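Local coordinates for MHC class I-like protein MILL2 (Mus musculus, PDB 6A97), which pairs with beta-2-microglobulin as an MHC class I-like, GPI-anchored surface protein and binds heparan sulfate proteoglycans on fibroblasts, at residues Ala231-Gln237 with Gln275-Arg281. Residue numbers count along the deposited sequence, not the author numbering.
Sequences ATLVWLQ and QFSCNLR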
loop_
_atom_site.group_PDB
_atom_site.type_symbol
_atom_site.label_atom_id
_atom_site.label_comp_id
_atom_site.label_asym_id
_atom_site.label_seq_id
_atom_site.Cartn_x
_atom_site.Cartn_y
_atom_site.Cartn_z
ATOM N N ALA A 231 -4.924 -1.073 -3.220
ATOM C CA ALA A 231 -4.033 0.077 -3.299
ATOM C C ALA A 231 -3.159 0.161 -2.057
ATOM O O ALA A 231 -3.507 -0.369 -0.999
ATOM C CB ALA A 231 -4.829 1.359 -3.472
ATOM N N THR A 232 -2.011 0.814 -2.192
ATOM C CA THR A 232 -1.177 1.101 -1.036
ATOM C C THR A 232 -0.790 2.568 -1.033
ATOM O O THR A 232 -0.470 3.143 -2.078
ATOM C CB THR A 232 0.108 0.237 -1.007
ATOM O OG1 THR A 232 0.917 0.536 -2.149
ATOM C CG2 THR A 232 -0.230 -1.243 -1.001
ATOM N N LEU A 233 -0.845 3.173 0.148
ATOM C CA LEU A 233 -0.380 4.536 0.349
ATOM C C LEU A 233 0.743 4.514 1.368
ATOM O O LEU A 233 0.656 3.820 2.383
ATOM C CB LEU A 233 -1.507 5.449 0.827
ATOM C CG LEU A 233 -2.548 5.909 -0.190
ATOM C CD1 LEU A 233 -3.670 6.642 0.520
ATOM C CD2 LEU A 233 -1.907 6.811 -1.244
ATOM N N VAL A 234 1.802 5.264 1.097
ATOM C CA VAL A 234 2.908 5.357 2.038
ATOM C C VAL A 234 3.359 6.807 2.161
ATOM O O VAL A 234 3.492 7.512 1.161
ATOM C CB VAL A 234 4.101 4.459 1.616
ATOM C CG1 VAL A 234 4.505 4.725 0.180
ATOM C CG2 VAL A 234 5.287 4.661 2.551
ATOM N N TRP A 235 3.544 7.263 3.394
ATOM C CA TRP A 235 4.174 8.548 3.639
ATOM C C TRP A 235 5.677 8.338 3.721
ATOM O O TRP A 235 6.149 7.444 4.427
ATOM C CB TRP A 235 3.646 9.190 4.922
ATOM C CG TRP A 235 2.427 10.029 4.714
ATOM C CD1 TRP A 235 1.148 9.733 5.095
ATOM C CD2 TRP A 235 2.366 11.303 4.060
ATOM N NE1 TRP A 235 0.300 10.747 4.727
ATOM C CE2 TRP A 235 1.022 11.723 4.089
ATOM C CE3 TRP A 235 3.318 12.127 3.450
ATOM C CZ2 TRP A 235 0.606 12.929 3.534
ATOM C CZ3 TRP A 235 2.901 13.327 2.900
ATOM C CH2 TRP A 235 1.560 13.718 2.948
ATOM N N LEU A 236 6.423 9.161 2.990
ATOM C CA LEU A 236 7.871 9.028 2.918
ATOM C C LEU A 236 8.560 10.259 3.489
ATOM O O LEU A 236 8.193 11.386 3.168
ATOM C CB LEU A 236 8.320 8.809 1.468
ATOM C CG LEU A 236 7.809 7.548 0.760
ATOM C CD1 LEU A 236 8.035 7.651 -0.741
ATOM C CD2 LEU A 236 8.484 6.315 1.310
ATOM N N GLN A 237 9.551 10.038 4.344
ATOM C CA GLN A 237 10.393 11.125 4.819
ATOM C C GLN A 237 11.825 10.849 4.401
ATOM O O GLN A 237 12.429 9.872 4.850
ATOM C CB GLN A 237 10.300 11.285 6.336
ATOM C CG GLN A 237 11.319 12.273 6.886
ATOM C CD GLN A 237 11.067 12.643 8.334
ATOM O OE1 GLN A 237 10.588 11.830 9.123
ATOM N NE2 GLN A 237 11.391 13.881 8.692
ATOM N N GLN A 275 9.496 17.995 3.721
ATOM C CA GLN A 275 10.230 16.743 3.883
ATOM C C GLN A 275 9.396 15.510 3.547
ATOM O O GLN A 275 9.938 14.417 3.389
ATOM C CB GLN A 275 10.748 16.611 5.317
ATOM C CG GLN A 275 11.681 17.720 5.760
ATOM C CD GLN A 275 12.143 17.540 7.193
ATOM O OE1 GLN A 275 12.448 16.426 7.624
ATOM N NE2 GLN A 275 12.194 18.635 7.940
ATOM N N PHE A 276 8.082 15.677 3.441
ATOM C CA PHE A 276 7.190 14.524 3.348
ATOM C C PHE A 276 6.494 14.398 1.995
ATOM O O PHE A 276 5.951 15.366 1.467
ATOM C CB PHE A 276 6.148 14.586 4.470
ATOM C CG PHE A 276 6.733 14.403 5.844
ATOM C CD1 PHE A 276 7.247 15.484 6.539
ATOM C CD2 PHE A 276 6.778 13.149 6.432
ATOM C CE1 PHE A 276 7.794 15.320 7.797
ATOM C CE2 PHE A 276 7.321 12.978 7.693
ATOM C CZ PHE A 276 7.832 14.066 8.375
ATOM N N SER A 277 6.516 13.189 1.446
ATOM C CA SER A 277 5.841 12.902 0.185
ATOM C C SER A 277 4.944 11.685 0.343
ATOM O O SER A 277 5.276 10.755 1.078
ATOM C CB SER A 277 6.857 12.665 -0.934
ATOM O OG SER A 277 7.754 13.756 -1.041
ATOM N N CYS A 278 3.806 11.699 -0.344
ATOM C CA CYS A 278 2.891 10.561 -0.348
ATOM C C CYS A 278 2.992 9.792 -1.657
ATOM O O CYS A 278 2.941 10.382 -2.731
ATOM C CB CYS A 278 1.448 11.025 -0.133
ATOM S SG CYS A 278 0.268 9.663 -0.028
ATOM N N ASN A 279 3.119 8.474 -1.569
ATOM C CA ASN A 279 3.263 7.653 -2.766
ATOM C C ASN A 279 2.148 6.620 -2.876
ATOM O O ASN A 279 1.985 5.762 -2.002
ATOM C CB ASN A 279 4.631 6.966 -2.772
ATOM C CG ASN A 279 4.893 6.183 -4.048
ATOM O OD1 ASN A 279 5.706 5.253 -4.060
ATOM N ND2 ASN A 279 4.212 6.555 -5.132
ATOM N N LEU A 280 1.378 6.713 -3.954
ATOM C CA LEU A 280 0.308 5.761 -4.218
ATOM C C LEU A 280 0.744 4.679 -5.195
ATOM O O LEU A 280 1.323 4.975 -6.241
ATOM C CB LEU A 280 -0.930 6.473 -4.777
ATOM C CG LEU A 280 -1.980 5.535 -5.392
ATOM C CD1 LEU A 280 -2.752 4.783 -4.312
ATOM C CD2 LEU A 280 -2.932 6.293 -6.329
ATOM N N ARG A 281 0.474 3.427 -4.842
ATOM C CA ARG A 281 0.573 2.326 -5.792
ATOM C C ARG A 281 -0.821 1.760 -6.046
ATOM O O ARG A 281 -1.526 1.377 -5.111
ATOM C CB ARG A 281 1.508 1.230 -5.276
ATOM C CG ARG A 281 1.325 -0.117 -5.957
ATOM C CD ARG A 281 1.958 -0.135 -7.340
ATOM N NE ARG A 281 1.662 -1.366 -8.073
ATOM C CZ ARG A 281 2.314 -2.515 -7.912
ATOM N NH1 ARG A 281 3.304 -2.607 -7.036
ATOM N NH2 ARG A 281 1.973 -3.578 -8.631
HETATM O O HOH W 1 2.436 2.880 -1.879
HETATM O O HOH W 2 9.770 12.733 1.125
#
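Strands 231-237 and 276-281 form an antiparallel pair at the middle of a four-stranded sheet in the alpha-3 immunoglobulin C1-set domain, matching strands C and F of that fold. Their axes approach to 4.6 Å with N-to-C directions 154° apart. Three hydrogen-bonded pairs, T232 with R281, V234 with N279 and L236 with S277, supply six backbone hydrogen bonds; the shortest, L236 N to S277 O, is 2.7 Å. L233, W235, C278, F276 and L280 occupy the face packed against the opposite sheet, where C278 is disulfide-bonded to C221 and W235 NE1 hydrogen-bonds to V264 O: the cysteine-tryptophan core characteristic of immunoglobulin domains. The other face, with V234, L236, N279 and R281, meets beta-2-microglobulin, whose backbone accepts a hydrogen bond from R281 NH2 and donates one to N279 OD1, while N279 ND2 hydrogen-bonds to I287 O of the neighbouring strand 285-290. In the core, L233 CD2 lies 3.8 Å from C278 SG, and C278 CB sits 4.0 Å from the centroid of the W235 six-membered ring, only 5° off its normal, a CH-pi contact over the indole face.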